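Local atomic coordinates of BH0493 protein (Bacillus halodurans C-125, PDB entry 2QEE), a protein that binds zinc and is a putative amidohydrolase, probably a metal-dependent hydrolase or a related enzyme of that superfamily. Residues Met322-Trp327 with Pro353-Ala358; Phe257-Gly262 with Asn296-Thr301. All blocks are in the same frame, centred on the assembly; numbering follows the deposited sequence.

Contact 1: residues Met322-Trp327 with Pro353-Ala358. With ZN (zinc ion), chain T.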
loop_
_atom_site.group_PDB
_atom_site.type_symbol
_atom_site.label_atom_id
_atom_site.label_comp_id
_atom_site.label_asym_id
_atom_site.label_seq_id
_atom_site.Cartn_x
_atom_site.Cartn_y
_atom_site.Cartn_z
ATOM N N MET C 322 9.997 -15.011 -12.988
ATOM C CA MET C 322 11.083 -14.292 -12.308
ATOM C C MET C 322 10.579 -12.863 -12.306
ATOM O O MET C 322 10.333 -12.284 -13.346
ATOM C CB MET C 322 12.425 -14.373 -13.050
ATOM C CG MET C 322 13.554 -13.524 -12.459
ATOM S SD MET C 322 13.801 -13.971 -10.704
ATOM C CE MET C 322 14.547 -15.570 -10.894
ATOM N N ILE C 323 10.394 -12.291 -11.121
ATOM C CA ILE C 323 10.016 -10.853 -11.070
ATOM C C ILE C 323 11.245 -9.980 -10.969
ATOM O O ILE C 323 12.282 -10.380 -10.358
ATOM C CB ILE C 323 9.003 -10.566 -9.901
ATOM C CG1 ILE C 323 9.673 -10.708 -8.560
ATOM C CG2 ILE C 323 7.762 -11.482 -10.072
ATOM C CD1 ILE C 323 8.595 -10.576 -7.409
ATOM N N PHE C 324 11.197 -8.786 -11.556
ATOM C CA PHE C 324 12.377 -7.938 -11.610
ATOM C C PHE C 324 12.019 -6.479 -11.412
ATOM O O PHE C 324 10.951 -6.029 -11.944
ATOM C CB PHE C 324 13.166 -8.121 -12.918
ATOM C CG PHE C 324 12.475 -7.557 -14.143
ATOM C CD1 PHE C 324 12.782 -6.264 -14.626
ATOM C CD2 PHE C 324 11.543 -8.341 -14.831
ATOM C CE1 PHE C 324 12.160 -5.761 -15.790
ATOM C CE2 PHE C 324 10.912 -7.851 -16.021
ATOM C CZ PHE C 324 11.252 -6.524 -16.476
ATOM N N GLY C 325 12.825 -5.808 -10.602
ATOM C CA GLY C 325 12.967 -4.354 -10.640
ATOM C C GLY C 325 11.767 -3.588 -10.070
ATOM O O GLY C 325 10.706 -4.124 -9.749
ATOM N N CYS C 326 11.998 -2.287 -9.967
ATOM C CA CYS C 326 10.995 -1.375 -9.530
ATOM C C CYS C 326 10.875 -0.380 -10.634
ATOM O O CYS C 326 11.662 0.541 -10.724
ATOM C CB CYS C 326 11.502 -0.700 -8.241
ATOM S SG CYS C 326 11.896 -1.860 -6.907
ATOM N N TRP C 327 9.862 -0.588 -11.466
ATOM C CA TRP C 327 9.773 0.073 -12.742
ATOM C C TRP C 327 9.144 1.460 -12.615
ATOM O O TRP C 327 8.011 1.572 -12.104
ATOM C CB TRP C 327 8.863 -0.844 -13.603
ATOM C CG TRP C 327 8.679 -0.455 -15.032
ATOM C CD1 TRP C 327 9.578 0.184 -15.835
ATOM C CD2 TRP C 327 7.513 -0.707 -15.844
ATOM N NE1 TRP C 327 9.030 0.372 -17.093
ATOM C CE2 TRP C 327 7.775 -0.167 -17.129
ATOM C CE3 TRP C 327 6.291 -1.351 -15.615
ATOM C CZ2 TRP C 327 6.841 -0.235 -18.187
ATOM C CZ3 TRP C 327 5.369 -1.426 -16.678
ATOM C CH2 TRP C 327 5.649 -0.866 -17.929
ATOM N N PRO C 353 16.097 -7.737 -7.670
ATOM C CA PRO C 353 15.542 -6.491 -7.031
ATOM C C PRO C 353 15.473 -5.245 -7.903
ATOM O O PRO C 353 14.582 -4.406 -7.702
ATOM C CB PRO C 353 16.486 -6.217 -5.843
ATOM C CG PRO C 353 17.736 -7.043 -6.135
ATOM C CD PRO C 353 17.256 -8.286 -6.926
ATOM N N GLN C 354 16.377 -5.050 -8.868
ATOM C CA GLN C 354 16.359 -3.759 -9.541
ATOM C C GLN C 354 16.915 -3.840 -10.972
ATOM O O GLN C 354 17.708 -4.756 -11.277
ATOM C CB GLN C 354 17.123 -2.710 -8.750
ATOM C CG GLN C 354 17.059 -1.284 -9.287
ATOM C CD GLN C 354 15.611 -0.754 -9.323
ATOM O OE1 GLN C 354 14.758 -1.327 -10.017
ATOM N NE2 GLN C 354 15.347 0.357 -8.595
ATOM N N HIS C 355 16.473 -2.880 -11.781
ATOM C CA HIS C 355 17.062 -2.569 -13.082
ATOM C C HIS C 355 17.029 -1.047 -13.170
ATOM O O HIS C 355 16.275 -0.427 -12.433
ATOM C CB HIS C 355 16.288 -3.209 -14.235
ATOM C CG HIS C 355 14.884 -2.703 -14.425
ATOM N ND1 HIS C 355 13.847 -3.077 -13.592
ATOM C CD2 HIS C 355 14.345 -1.857 -15.336
ATOM C CE1 HIS C 355 12.726 -2.492 -13.987
ATOM N NE2 HIS C 355 12.997 -1.748 -15.049
ATOM N N SER C 356 17.788 -0.448 -14.091
ATOM C CA SER C 356 17.813 1.020 -14.160
ATOM C C SER C 356 16.778 1.609 -15.090
ATOM O O SER C 356 16.325 2.756 -14.886
ATOM C CB SER C 356 19.198 1.551 -14.562
ATOM O OG SER C 356 19.460 1.291 -15.954
ATOM N N ASP C 357 16.466 0.877 -16.157
ATOM C CA ASP C 357 15.696 1.447 -17.257
ATOM C C ASP C 357 16.363 2.762 -17.770
ATOM O O ASP C 357 15.669 3.678 -18.196
ATOM C CB ASP C 357 14.316 1.804 -16.739
ATOM C CG ASP C 357 13.306 1.301 -17.578
ATOM O OD1 ASP C 357 13.475 1.515 -18.793
ATOM O OD2 ASP C 357 12.412 0.639 -17.030
ATOM N N ALA C 358 17.692 2.873 -17.646
ATOM C CA ALA C 358 18.387 4.123 -18.019
ATOM C C ALA C 358 18.112 4.447 -19.501
ATOM O O ALA C 358 18.291 3.560 -20.344
ATOM C CB ALA C 358 19.911 4.007 -17.802
HETATM ZN ZN ZN T . 12.126 0.511 -20.132
HETATM O O HOH W 1 13.637 0.481 -12.590
HETATM O O HOH W 2 10.338 0.634 -19.979
#

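Contact 2: residues Phe257-Gly262 with Asn296-Thr301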
loop_
_atom_site.group_PDB
_atom_site.type_symbol
_atom_site.label_atom_id
_atom_site.label_comp_id
_atom_site.label_asym_id
_atom_site.label_seq_id
_atom_site.Cartn_x
_atom_site.Cartn_y
_atom_site.Cartn_z
ATOM N N PHE C 257 9.994 -14.608 -21.981
ATOM C CA PHE C 257 9.140 -13.511 -22.429
ATOM C C PHE C 257 9.012 -12.496 -21.274
ATOM O O PHE C 257 8.529 -12.870 -20.190
ATOM C CB PHE C 257 7.798 -14.108 -22.714
ATOM C CG PHE C 257 6.790 -13.134 -23.283
ATOM C CD1 PHE C 257 7.187 -12.002 -23.970
ATOM C CD2 PHE C 257 5.436 -13.396 -23.118
ATOM C CE1 PHE C 257 6.198 -11.135 -24.494
ATOM C CE2 PHE C 257 4.461 -12.529 -23.649
ATOM C CZ PHE C 257 4.875 -11.395 -24.309
ATOM N N ALA C 258 9.441 -11.273 -21.511
ATOM C CA ALA C 258 9.386 -10.250 -20.474
ATOM C C ALA C 258 8.129 -9.437 -20.698
ATOM O O ALA C 258 7.950 -8.836 -21.781
ATOM C CB ALA C 258 10.596 -9.349 -20.521
ATOM N N MET C 259 7.328 -9.299 -19.654
ATOM C CA MET C 259 6.103 -8.525 -19.749
ATOM C C MET C 259 6.174 -7.396 -18.724
ATOM O O MET C 259 6.361 -7.665 -17.552
ATOM C CB MET C 259 4.898 -9.389 -19.444
ATOM C CG MET C 259 4.756 -10.614 -20.359
ATOM S SD MET C 259 3.253 -11.558 -20.104
ATOM C CE MET C 259 3.629 -12.398 -18.612
ATOM N N MET C 260 6.059 -6.169 -19.196
ATOM C CA MET C 260 6.077 -4.992 -18.335
ATOM C C MET C 260 4.657 -4.434 -18.353
ATOM O O MET C 260 4.257 -3.848 -19.351
ATOM C CB MET C 260 7.114 -4.015 -18.880
ATOM C CG MET C 260 8.489 -4.742 -18.976
ATOM S SD MET C 260 9.851 -3.653 -19.398
ATOM C CE MET C 260 9.138 -2.289 -20.269
ATOM N N ILE C 261 3.904 -4.651 -17.263
ATOM C CA ILE C 261 2.471 -4.521 -17.343
ATOM C C ILE C 261 2.008 -3.295 -16.519
ATOM O O ILE C 261 2.437 -3.119 -15.383
ATOM C CB ILE C 261 1.804 -5.778 -16.783
ATOM C CG1 ILE C 261 2.118 -7.012 -17.671
ATOM C CG2 ILE C 261 0.257 -5.558 -16.686
ATOM C CD1 ILE C 261 1.876 -8.381 -16.957
ATOM N N GLY C 262 1.112 -2.476 -17.080
ATOM C CA GLY C 262 0.421 -1.459 -16.253
ATOM C C GLY C 262 0.506 -0.038 -16.800
ATOM O O GLY C 262 -0.059 0.882 -16.194
ATOM N N ASN C 296 7.627 -22.464 -20.646
ATOM C CA ASN C 296 8.063 -21.147 -21.013
ATOM C C ASN C 296 8.464 -20.432 -19.740
ATOM O O ASN C 296 7.897 -20.721 -18.661
ATOM C CB ASN C 296 6.924 -20.334 -21.672
ATOM C CG ASN C 296 6.707 -20.721 -23.123
ATOM O OD1 ASN C 296 5.901 -21.624 -23.406
ATOM N ND2 ASN C 296 7.371 -20.009 -24.036
ATOM N N LYS C 297 9.424 -19.528 -19.893
ATOM C CA LYS C 297 9.893 -18.648 -18.761
ATOM C C LYS C 297 9.406 -17.207 -18.959
ATOM O O LYS C 297 9.449 -16.687 -20.075
ATOM C CB LYS C 297 11.422 -18.673 -18.711
ATOM C CG LYS C 297 11.891 -20.074 -18.214
ATOM C CD LYS C 297 13.346 -20.130 -17.930
ATOM C CE LYS C 297 14.136 -20.195 -19.199
ATOM N NZ LYS C 297 15.543 -20.667 -18.892
ATOM N N PHE C 298 8.990 -16.543 -17.853
ATOM C CA PHE C 298 8.426 -15.229 -17.963
ATOM C C PHE C 298 9.115 -14.302 -16.957
ATOM O O PHE C 298 9.255 -14.669 -15.759
ATOM C CB PHE C 298 6.938 -15.288 -17.607
ATOM C CG PHE C 298 6.143 -16.191 -18.510
ATOM C CD1 PHE C 298 5.503 -15.630 -19.640
ATOM C CD2 PHE C 298 6.056 -17.568 -18.282
ATOM C CE1 PHE C 298 4.781 -16.454 -20.495
ATOM C CE2 PHE C 298 5.302 -18.396 -19.174
ATOM C CZ PHE C 298 4.683 -17.799 -20.262
ATOM N N LEU C 299 9.564 -13.159 -17.448
ATOM C CA LEU C 299 10.105 -12.109 -16.571
ATOM C C LEU C 299 8.993 -11.090 -16.454
ATOM O O LEU C 299 8.448 -10.678 -17.480
ATOM C CB LEU C 299 11.332 -11.483 -17.228
ATOM C CG LEU C 299 12.620 -12.318 -17.151
ATOM C CD1 LEU C 299 13.546 -11.856 -18.348
ATOM C CD2 LEU C 299 13.345 -12.064 -15.811
ATOM N N VAL C 300 8.635 -10.656 -15.241
ATOM C CA VAL C 300 7.527 -9.669 -15.125
ATOM C C VAL C 300 7.902 -8.570 -14.174
ATOM O O VAL C 300 8.499 -8.847 -13.120
ATOM C CB VAL C 300 6.252 -10.371 -14.611
ATOM C CG1 VAL C 300 5.026 -9.364 -14.396
ATOM C CG2 VAL C 300 5.793 -11.480 -15.584
ATOM N N THR C 301 7.579 -7.354 -14.564
ATOM C CA THR C 301 7.580 -6.194 -13.670
ATOM C C THR C 301 6.235 -5.477 -13.884
ATOM O O THR C 301 5.688 -5.507 -15.012
ATOM C CB THR C 301 8.806 -5.282 -13.905
ATOM O OG1 THR C 301 9.024 -4.433 -12.765
ATOM C CG2 THR C 301 8.708 -4.395 -15.181
#

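Contact 1: residues Met322-Trp327 with Pro353-Ala358
The imidazole of His355 takes the edge of Phe324 over one face, an edge-to-face aromatic pair with ring planes 61° apart. Phe324 CE1 lies above that face near its rim, while CD1 approaches His355 ND1 at 3.5 Å. On the opposite face a water sits over the ring centre, within hydrogen-bonding distance of Cys326 O and His355 O, though it has more acceptors in reach than protons. Gly325 CA meets the imidazole edge, in the ring plane, 3.3 Å from ND1. Beside it, Gln354 bends back at chi2 (61°), and its OE1 is gripped by two backbone N-H groups: Cys326 N at 2.9 Å, a fairly straight bond at 161°, and His355 N of its own segment. Its NE2 bonds to Ser371 on helix 363-388. His355 NE2 reaches Asp357 OD2 at 3.2 Å, nearly in the imidazole plane but from above the carboxylate plane. The same OD2 rests at the indole edge, 3.1 Å from Trp327 CD1. Asp357 OD1 binds the zinc ion at 2.1 Å, and His28 and His30 supply two more ligands. A zinc-bound water accepts from Trp327 NE1. A zinc-binding aspartate late in the chain, in the loop before helix 363-388, together with a His-X-His pair after an early strand (24-26), is characteristic of the amidohydrolase superfamily metal centre.

Contact 2: residues Phe257-Gly262 with Asn296-Thr301
Two neighbouring parallel strands of the central sheet, 257-261 and 298-301, run side by side here with their axes 4.5 Å apart and 15° from parallel. Phe257 lies beside Phe298 and Met260 beside Thr301, and five backbone hydrogen bonds link Phe257, Met259 and Ile261 to Lys297, Leu299 and Thr301. The series starts at Phe257 N to Lys297 O, 2.9 Å, and passes through Leu299 N to Phe257 O, Met259 N to Leu299 O and Thr301 N to Met259 O before Ile261 N closes it on Thr301 O. On the face carrying Phe257, Met259, Phe298 and Val300, the chi3 bend of Met259 (-75°) sets its CE between the two neighbours on the other strand, 3.8 Å from Val300 CG2 and 3.9 Å from Phe298 CD1. Phe257 brings CD2 to Phe298 CE1 at 4.1 Å, with CE1 at the edge of the Phe257 ring; one face of that ring lies against Met259 CG. Helices 284-292 and 237-253 cover this apolar side. On the other face, Ala258 CB meets Leu299 CB at 4.0 Å, and Thr301 CG2 touches Met260 CG at 3.8 Å. Thr301 OG1 is hydrogen-bonded to Phe324 O, and the side chain of Met260 comes within about 4 Å of the zinc. Parallel strands with helices packed on one face and the zinc near Met260 on the other are consistent with the (beta/alpha)8-type barrel of amidohydrolases.

In the fold
Along the chain contact 2 closes before contact 1 opens, and their centres lie 11 Å apart. Both reach the same sheet: strand 298-302 lies between strands 257-264 and 321-323, so contact 2 spans one of its parallel pairings and contact 1 begins at the next strand over. Met322 N to Phe298 O and Met322 O to Val300 N, at 2.9 and 3.0 Å, are probable hydrogen bonds that join the two directly. Helix 308-317 connects the central strand to 321-323, and helix 333-347 follows before the 353-358 loop. Asp357 of contact 1 binds the zinc, and the side chain of Met260 of contact 2 lies about 4 Å from it without being a ligand, so both contacts border the metal site.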